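Local atomic coordinates of mortality factor 4-like protein 1 (Homo sapiens, PDB entry 2F5K), a protein that binds methylated histone H3 through its chromo domain and so probably helps read chromatin marks in gene regulation. Residues Pro21-Gln24 and Glu25-Val29; Leu30-Gly34 and Pro35-Glu39; Trp68-Glu71 and Ser72-Leu75; Leu82-Gln85 and Arg86-Lys90. All coordinates share one frame; numbering follows the deposited sequence.

Contact 1: residues Pro21-Gln24 and Glu25-Val29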
# COMPACT_ATOMS: atom_id res chain seq x y z
N PRO A 21 2.53 1.99 -15.99
CA PRO A 21 2.72 1.59 -14.60
C PRO A 21 1.77 0.46 -14.18
O PRO A 21 0.79 0.17 -14.87
CB PRO A 21 2.39 2.86 -13.85
CG PRO A 21 1.23 3.41 -14.64
CD PRO A 21 1.55 3.08 -16.10
N LYS A 22 2.08 -0.14 -13.04
CA LYS A 22 1.35 -1.28 -12.50
C LYS A 22 -0.09 -0.96 -12.15
O LYS A 22 -0.98 -1.77 -12.36
CB LYS A 22 2.06 -1.77 -11.24
CG LYS A 22 2.92 -2.99 -11.41
CD LYS A 22 2.90 -3.86 -10.16
CE LYS A 22 4.17 -4.63 -9.98
NZ LYS A 22 4.29 -5.23 -8.61
N PHE A 23 -0.32 0.23 -11.61
CA PHE A 23 -1.64 0.55 -11.08
C PHE A 23 -2.38 1.68 -11.78
O PHE A 23 -1.79 2.45 -12.53
CB PHE A 23 -1.54 0.79 -9.58
CG PHE A 23 -0.87 -0.33 -8.86
CD1 PHE A 23 0.52 -0.41 -8.79
CD2 PHE A 23 -1.62 -1.34 -8.27
CE1 PHE A 23 1.13 -1.46 -8.13
CE2 PHE A 23 -1.02 -2.39 -7.60
CZ PHE A 23 0.35 -2.46 -7.54
N GLN A 24 -3.68 1.76 -11.54
CA GLN A 24 -4.54 2.75 -12.16
C GLN A 24 -5.30 3.60 -11.16
O GLN A 24 -5.52 3.20 -10.03
CB GLN A 24 -5.57 2.07 -13.06
CG GLN A 24 -4.98 1.31 -14.20
CD GLN A 24 -6.04 0.61 -14.99
OE1 GLN A 24 -7.22 0.72 -14.67
NE2 GLN A 24 -5.63 -0.12 -16.03
N GLU A 25 -5.72 4.79 -11.60
CA GLU A 25 -6.50 5.65 -10.73
C GLU A 25 -7.80 4.94 -10.44
O GLU A 25 -8.47 4.46 -11.35
CB GLU A 25 -6.77 7.00 -11.39
CG GLU A 25 -5.49 7.75 -11.69
CD GLU A 25 -5.72 9.17 -12.21
OE1 GLU A 25 -6.90 9.55 -12.48
OE2 GLU A 25 -4.70 9.90 -12.35
N GLY A 26 -8.14 4.86 -9.17
CA GLY A 26 -9.35 4.19 -8.76
C GLY A 26 -9.10 2.79 -8.23
O GLY A 26 -9.86 2.29 -7.42
N GLU A 27 -8.00 2.17 -8.66
CA GLU A 27 -7.73 0.78 -8.30
C GLU A 27 -7.63 0.53 -6.81
O GLU A 27 -6.83 1.16 -6.12
CB GLU A 27 -6.46 0.25 -8.98
CG GLU A 27 -6.26 -1.24 -8.80
CD GLU A 27 -5.07 -1.74 -9.56
OE1 GLU A 27 -4.46 -0.94 -10.29
OE2 GLU A 27 -4.73 -2.92 -9.45
N ARG A 28 -8.46 -0.37 -6.31
CA ARG A 28 -8.35 -0.79 -4.94
C ARG A 28 -7.02 -1.55 -4.86
O ARG A 28 -6.72 -2.37 -5.72
CB ARG A 28 -9.52 -1.68 -4.57
CG ARG A 28 -9.42 -2.36 -3.24
CD ARG A 28 -10.68 -3.16 -2.92
NE ARG A 28 -10.89 -3.42 -1.50
CZ ARG A 28 -11.84 -4.24 -1.04
NH1 ARG A 28 -12.63 -4.85 -1.91
NH2 ARG A 28 -12.00 -4.46 0.27
N VAL A 29 -6.24 -1.29 -3.81
CA VAL A 29 -4.88 -1.83 -3.70
C VAL A 29 -4.47 -2.14 -2.28
O VAL A 29 -5.16 -1.85 -1.31
CB VAL A 29 -3.85 -0.81 -4.32
CG1 VAL A 29 -2.46 -1.04 -3.80
CG2 VAL A 29 -3.88 -0.81 -5.86
O HOH W 1 -4.43 -1.62 -12.90

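Contact 2: residues Leu30-Gly34 and Pro35-Glu39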
# COMPACT_ATOMS: atom_id res chain seq x y z
N LEU A 30 -3.32 -2.75 -2.15
CA LEU A 30 -2.81 -2.98 -0.81
C LEU A 30 -1.58 -2.16 -0.80
O LEU A 30 -0.78 -2.22 -1.73
CB LEU A 30 -2.49 -4.44 -0.57
CG LEU A 30 -3.71 -5.36 -0.55
CD1 LEU A 30 -3.22 -6.82 -0.49
CD2 LEU A 30 -4.53 -5.05 0.66
N CYS A 31 -1.39 -1.38 0.23
CA CYS A 31 -0.25 -0.52 0.22
C CYS A 31 0.49 -0.68 1.50
O CYS A 31 -0.13 -0.75 2.55
CB CYS A 31 -0.69 0.95 0.04
SG CYS A 31 0.69 2.10 -0.20
N PHE A 32 1.81 -0.70 1.41
CA PHE A 32 2.67 -0.76 2.56
C PHE A 32 2.78 0.61 3.22
O PHE A 32 2.90 1.63 2.55
CB PHE A 32 4.09 -1.18 2.14
CG PHE A 32 4.30 -2.65 2.07
CD1 PHE A 32 4.47 -3.28 0.87
CD2 PHE A 32 4.35 -3.40 3.21
CE1 PHE A 32 4.69 -4.66 0.81
CE2 PHE A 32 4.56 -4.78 3.15
CZ PHE A 32 4.69 -5.39 1.95
N HIS A 33 2.76 0.63 4.55
CA HIS A 33 2.95 1.85 5.27
C HIS A 33 4.08 1.68 6.29
O HIS A 33 5.19 2.18 6.09
CB HIS A 33 1.65 2.33 5.93
CG HIS A 33 1.83 3.55 6.77
ND1 HIS A 33 1.63 3.55 8.13
CD2 HIS A 33 2.20 4.81 6.43
CE1 HIS A 33 1.86 4.76 8.60
NE2 HIS A 33 2.21 5.54 7.59
N GLY A 34 3.84 0.97 7.38
CA GLY A 34 5.00 0.68 8.22
C GLY A 34 5.48 -0.71 7.79
O GLY A 34 5.81 -0.93 6.62
N PRO A 35 5.48 -1.64 8.74
CA PRO A 35 5.75 -3.05 8.48
C PRO A 35 4.45 -3.74 8.09
O PRO A 35 4.37 -4.95 8.05
CB PRO A 35 6.16 -3.56 9.85
CG PRO A 35 5.17 -2.80 10.75
CD PRO A 35 5.21 -1.39 10.17
N LEU A 36 3.42 -2.95 7.83
CA LEU A 36 2.10 -3.48 7.59
C LEU A 36 1.53 -3.11 6.23
O LEU A 36 1.88 -2.09 5.65
CB LEU A 36 1.15 -2.98 8.68
CG LEU A 36 1.38 -3.62 10.04
CD1 LEU A 36 0.30 -3.16 10.97
CD2 LEU A 36 1.38 -5.15 9.97
N LEU A 37 0.60 -3.93 5.75
CA LEU A 37 -0.10 -3.68 4.50
C LEU A 37 -1.53 -3.19 4.75
O LEU A 37 -2.24 -3.75 5.57
CB LEU A 37 -0.14 -4.96 3.66
CG LEU A 37 1.01 -5.15 2.68
CD1 LEU A 37 0.95 -6.55 2.10
CD2 LEU A 37 0.99 -4.12 1.57
N TYR A 38 -1.99 -2.18 4.03
CA TYR A 38 -3.37 -1.71 4.24
C TYR A 38 -4.16 -1.67 2.95
O TYR A 38 -3.62 -1.44 1.88
CB TYR A 38 -3.38 -0.30 4.84
CG TYR A 38 -2.62 -0.19 6.14
CD1 TYR A 38 -1.24 0.02 6.14
CD2 TYR A 38 -3.26 -0.30 7.35
CE1 TYR A 38 -0.53 0.09 7.30
CE2 TYR A 38 -2.55 -0.20 8.54
CZ TYR A 38 -1.19 -0.01 8.50
OH TYR A 38 -0.50 0.08 9.65
N GLU A 39 -5.46 -1.82 3.08
CA GLU A 39 -6.30 -1.67 1.92
C GLU A 39 -6.21 -0.22 1.54
O GLU A 39 -6.02 0.63 2.41
CB GLU A 39 -7.72 -2.07 2.24
CG GLU A 39 -8.65 -2.08 1.05
CD GLU A 39 -10.07 -2.49 1.43
OE1 GLU A 39 -10.25 -3.27 2.38
OE2 GLU A 39 -11.00 -2.06 0.76

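Contact 3: residues Trp68-Glu71 and Ser72-Leu75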
# COMPACT_ATOMS: atom_id res chain seq x y z
N TRP A 68 2.16 10.20 -1.00
CA TRP A 68 2.80 9.75 -2.21
C TRP A 68 3.64 8.54 -1.86
O TRP A 68 4.23 8.48 -0.78
CB TRP A 68 3.65 10.85 -2.81
CG TRP A 68 2.78 11.89 -3.36
CD1 TRP A 68 2.33 13.00 -2.71
CD2 TRP A 68 2.20 11.91 -4.66
NE1 TRP A 68 1.52 13.73 -3.54
CE2 TRP A 68 1.43 13.09 -4.75
CE3 TRP A 68 2.27 11.08 -5.77
CZ2 TRP A 68 0.72 13.43 -5.89
CZ3 TRP A 68 1.59 11.42 -6.89
CH2 TRP A 68 0.82 12.59 -6.95
N VAL A 69 3.65 7.56 -2.75
CA VAL A 69 4.30 6.30 -2.47
C VAL A 69 4.96 5.84 -3.74
O VAL A 69 4.44 6.08 -4.82
CB VAL A 69 3.23 5.28 -1.98
CG1 VAL A 69 3.25 3.99 -2.78
CG2 VAL A 69 3.36 5.02 -0.51
N PRO A 70 6.16 5.28 -3.67
CA PRO A 70 6.78 4.71 -4.87
C PRO A 70 6.05 3.42 -5.22
O PRO A 70 5.39 2.86 -4.35
CB PRO A 70 8.22 4.46 -4.45
CG PRO A 70 8.12 4.25 -3.01
CD PRO A 70 7.07 5.22 -2.51
N GLU A 71 6.15 2.98 -6.47
CA GLU A 71 5.49 1.75 -6.89
C GLU A 71 5.78 0.53 -6.01
O GLU A 71 4.88 -0.25 -5.69
CB GLU A 71 5.88 1.39 -8.30
CG GLU A 71 4.93 0.40 -8.90
CD GLU A 71 4.92 0.47 -10.40
OE1 GLU A 71 3.87 0.82 -10.98
OE2 GLU A 71 5.98 0.18 -10.99
N SER A 72 7.03 0.38 -5.62
CA SER A 72 7.44 -0.77 -4.81
C SER A 72 6.63 -0.92 -3.52
O SER A 72 6.71 -1.95 -2.84
CB SER A 72 8.93 -0.70 -4.49
OG SER A 72 9.21 0.41 -3.64
N ARG A 73 5.84 0.09 -3.16
CA ARG A 73 5.09 -0.06 -1.92
C ARG A 73 3.67 -0.46 -2.15
O ARG A 73 2.91 -0.68 -1.22
CB ARG A 73 5.17 1.19 -1.04
CG ARG A 73 6.43 1.25 -0.28
CD ARG A 73 6.59 2.52 0.43
NE ARG A 73 5.50 2.74 1.36
CZ ARG A 73 5.17 3.94 1.83
NH1 ARG A 73 5.89 4.99 1.45
NH2 ARG A 73 4.14 4.08 2.66
N VAL A 74 3.31 -0.56 -3.42
CA VAL A 74 1.96 -0.90 -3.78
C VAL A 74 1.84 -2.33 -4.29
O VAL A 74 2.64 -2.77 -5.10
CB VAL A 74 1.44 0.07 -4.83
CG1 VAL A 74 -0.02 -0.19 -5.10
CG2 VAL A 74 1.66 1.51 -4.36
N LEU A 75 0.87 -3.07 -3.78
CA LEU A 75 0.67 -4.46 -4.22
C LEU A 75 -0.74 -4.60 -4.71
O LEU A 75 -1.67 -3.92 -4.23
CB LEU A 75 0.92 -5.45 -3.10
CG LEU A 75 2.36 -5.68 -2.60
CD1 LEU A 75 2.36 -6.60 -1.41
CD2 LEU A 75 3.12 -6.32 -3.74

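Contact 4: residues Leu82-Gln85 and Arg86-Lys90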
# COMPACT_ATOMS: atom_id res chain seq x y z
N LEU A 82 -3.21 -10.72 -0.06
CA LEU A 82 -4.05 -10.75 1.14
C LEU A 82 -3.47 -11.74 2.16
O LEU A 82 -3.47 -11.46 3.34
CB LEU A 82 -5.51 -11.10 0.81
CG LEU A 82 -6.23 -9.96 0.13
CD1 LEU A 82 -7.48 -10.43 -0.64
CD2 LEU A 82 -6.56 -8.85 1.16
N GLN A 83 -2.97 -12.88 1.69
CA GLN A 83 -2.32 -13.84 2.57
C GLN A 83 -1.06 -13.22 3.18
O GLN A 83 -0.73 -13.47 4.32
CB GLN A 83 -1.88 -15.06 1.75
CG GLN A 83 -1.24 -16.12 2.56
CD GLN A 83 -2.13 -16.54 3.73
OE1 GLN A 83 -3.38 -16.42 3.67
NE2 GLN A 83 -1.49 -17.05 4.81
N LYS A 84 -0.34 -12.43 2.39
CA LYS A 84 0.87 -11.76 2.88
C LYS A 84 0.44 -10.72 3.93
O LYS A 84 1.10 -10.55 4.95
CB LYS A 84 1.62 -11.09 1.73
CG LYS A 84 2.69 -10.09 2.13
CD LYS A 84 3.47 -9.47 0.89
CE LYS A 84 4.21 -10.54 0.09
NZ LYS A 84 5.56 -10.08 -0.38
N GLN A 85 -0.66 -10.02 3.64
CA GLN A 85 -1.17 -9.02 4.58
C GLN A 85 -1.40 -9.65 5.93
O GLN A 85 -1.01 -9.11 6.96
CB GLN A 85 -2.50 -8.43 4.12
CG GLN A 85 -3.06 -7.38 5.12
CD GLN A 85 -4.31 -6.68 4.60
OE1 GLN A 85 -5.17 -7.32 3.98
NE2 GLN A 85 -4.40 -5.38 4.80
N ARG A 86 -2.05 -10.80 5.89
CA ARG A 86 -2.42 -11.52 7.10
C ARG A 86 -1.20 -12.02 7.84
O ARG A 86 -1.19 -12.07 9.07
CB ARG A 86 -3.32 -12.72 6.80
CG ARG A 86 -4.71 -12.37 6.27
CD ARG A 86 -5.64 -13.60 6.24
NE ARG A 86 -6.66 -13.50 5.21
CZ ARG A 86 -6.50 -13.87 3.95
NH1 ARG A 86 -5.36 -14.38 3.53
NH2 ARG A 86 -7.51 -13.74 3.10
N GLU A 87 -0.19 -12.45 7.09
CA GLU A 87 1.02 -12.93 7.75
C GLU A 87 1.80 -11.79 8.38
O GLU A 87 2.38 -11.95 9.41
CB GLU A 87 1.90 -13.76 6.80
CG GLU A 87 1.42 -15.20 6.62
CD GLU A 87 2.06 -15.91 5.43
OE1 GLU A 87 3.12 -15.48 4.94
OE2 GLU A 87 1.49 -16.94 4.99
N LEU A 88 1.80 -10.62 7.76
CA LEU A 88 2.48 -9.50 8.38
C LEU A 88 1.68 -9.08 9.63
O LEU A 88 2.24 -8.73 10.65
CB LEU A 88 2.62 -8.33 7.41
CG LEU A 88 3.41 -8.53 6.10
CD1 LEU A 88 3.81 -7.24 5.50
CD2 LEU A 88 4.61 -9.40 6.28
N GLN A 89 0.36 -9.14 9.55
CA GLN A 89 -0.47 -8.75 10.69
C GLN A 89 -0.12 -9.56 11.91
O GLN A 89 0.17 -9.00 12.98
CB GLN A 89 -1.94 -8.93 10.36
CG GLN A 89 -2.57 -7.70 9.84
CD GLN A 89 -3.91 -7.95 9.20
OE1 GLN A 89 -4.56 -8.97 9.47
NE2 GLN A 89 -4.34 -7.02 8.34
N LYS A 90 -0.12 -10.87 11.76
CA LYS A 90 0.23 -11.77 12.86
C LYS A 90 1.68 -11.59 13.31
O LYS A 90 1.99 -11.61 14.50
CB LYS A 90 -0.05 -13.23 12.48
CG LYS A 90 0.62 -14.29 13.34
CD LYS A 90 0.18 -15.69 12.86
CE LYS A 90 1.13 -16.79 13.33
NZ LYS A 90 1.03 -18.02 12.50

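Contact 1: residues Pro21-Gln24 and Glu25-Val29
Gln24 and Glu27 close a type II beta turn that leads the chain into strand 28-32, the first strand of the chromo-domain barrel. Its closing bond runs from Glu27 N to Gln24 O over 3.0 Å, and the donor stands above the carbonyl plane. Gly26, at the third position, has a positive phi (101°), where a CB would press against the preceding carbonyl oxygen. A second bond ties the same two residues the other way: Gln24 N donates to Glu27 OE1 at 3.1 Å, meeting that oxygen nearly along its C-O axis. An extended side chain with CG anti to the backbone N (chi1 -172°) carries the Glu27 carboxylate back to this amide. A water donates to Glu27 OE1 at 2.7 Å, so the oxygen takes two donors, while Glu27 OE2 forms a salt bridge with Lys76; the nearby Lys76 charge, with these donors, would probably favour the ionised carboxylate. The carboxylate also lies beside Phe23, its plane turned 40° from the ring. Tyr54 meets that ring edge-to-face and Lys76 approaches it as a cation-pi partner. From strand 28-32, Val29 supplies one methyl at an oblique angle to the ring, CG2 lying 3.3 Å from Phe23 CD2.

Contact 2: residues Leu30-Gly34 and Pro35-Glu39
Cys31 N donates to Tyr38 O over 2.8 Å, in the carbonyl plane, and Leu30 CA adds a CA-H...O contact to the same oxygen at 3.2 Å. Cys31 and Tyr38 are thus the hydrogen-bonded pair of an antiparallel beta hairpin, flanked by the non-hydrogen-bonded pairs Leu30-Glu39 and Phe32-Leu37; the short strand axes run at 143° to each other. The return bond, Tyr38 N to Cys31 O, is tilted from its carbonyl plane. Nearer the loop, His33 N reaches Leu36 O at 3.1 Å, almost in line with the C=O bond.

On the face carrying Leu30, Phe32 and Leu37, the branched end of Leu37 lies over the Phe32 ring. Its CD2 stands 3.5 Å from the Phe32 ring centroid and 8° off the normal, a CH-pi contact centred on the face, while Leu37 CG sits near Phe32 CE2. With CG anti to its own carbonyl carbon, Phe32 holds this ring beside its cross-strand neighbour, and Leu88 of helix 79-98 also touches it. An alanine here is likely to leave Leu37 CD2 without its aromatic seat and open a gap beneath Leu88.

The other face holds Cys31 and Tyr38, with His33 close by at the loop. Trp61 meets both rings, edge-to-face with His33 and obliquely with Tyr38; the three probably form part of the aromatic cage that receives methyl-lysine, as in related chromo domains. The His33 and Tyr38 planes lie 68° apart, and their close approach is from the histidine methylene, His33 CB lying 3.4 Å from Tyr38 CE1.

Contact 3: residues Trp68-Glu71 and Ser72-Leu75
Val69 and Val74 meet by single methyls, Val69 CG1 to Val74 CG2 at 3.3 Å, tighter than usual van der Waals contact. Their side chains cross obliquely on the inner side of the turn between them. Ile56, Tyr58 and Cys31 also touch Val69, which places this pair in the barrel core.

The backbone beneath is a short 3-10 turn that joins strand 67-70 to strand 74-76, the two outermost strands of the chromo-domain sheet, which curls into a barrel. Its bonds skip two residues: Val74 N donates to Glu71 O at 2.8 Å, straight at the hydrogen (166°), with the donor above the carbonyl plane, and Arg73 N reaches Pro70 O, though the place of that nitrogen is less certain.

Arg73 is bent at chi3 (59°), which turns the end of its chain back toward strand 67-70. On the way its methylene passes the Pro70 ring, Arg73 CD lying 4.0 Å from Pro70 CD. The guanidinium beyond is modelled too close to Val69 CG2 for that approach to be trusted.

The polar ends have partners beyond the turn. A leucine in place of Arg73 would probably leave Phe32 O without its NH2 donor and Pro70 without the same methylene packing. Because Arg73 NH2 donates to Phe32 O, the turn is tied to strand 28-32; because Glu71 OE1 accepts from both Tyr54 OH and Lys22 N, it is also tied to strand 51-58 and to the loop that precedes the barrel.

Contact 4: residues Leu82-Gln85 and Arg86-Lys90
Gln83 reaches along the helix to overlap the carboxylate end of Glu87, donating from NE2 to Glu87 OE2 at 3.0 Å. The bond is straight at the hydrogen (168°) and nearly in the amide plane, but it meets the oxygen on its anti side and out of the carboxylate plane; the two flat groups stand 76° apart. A turn at chi2 (54°) brings the Gln83 amide round to this position. The other end of that amide, Gln83 OE1, lies 2.8 Å from Arg86 NH1, near the plane of the guanidinium.

These pairs follow the i to i+3 and i to i+4 spacing of helix 79-98, the helix that ends this chromo-domain fragment and packs beside the barrel. Backbone bonds one turn apart hold the spacing: Arg86 N to Leu82 O at 3.0 Å, Leu88 N to Lys84 O at 2.9 Å, with Glu87 N on Gln83 O and Gln89 N on Gln85 O between and beyond them. The extended Arg86 chain runs back along the helix, and Leu82 O lies over one face of its guanidinium.

On the side toward the barrel, Gln85 NE2 donates to Leu37 O while its amide end lies against Leu30. Leu88 touches Phe32 there. One turn on, the Gln89 amide crosses Gln85 obliquely, Gln89 NE2 approaching Gln85 CG at 3.5 Å.

How the contacts relate
Along the chain the contacts come in series, from 1 to 4. Contacts 1 and 2 share strand 28-32 and are joined by the Arg28-Glu39 salt bridge, though their centres lie 15 Å apart. Contact 3 stands 10 Å from each, centre to centre: strand 74-76 pairs with strand 28-32, and Val74 packs on Phe23. The turn of contact 3 thus brings the last strand beside the first and helps close the barrel. Contact 4, on helix 79-98, lies 10 Å from contact 2 between centres and touches its hairpin, whereas contact 1 is 21 Å away. The helix touches the barrel at the hairpin and, through Lys84, at Leu75.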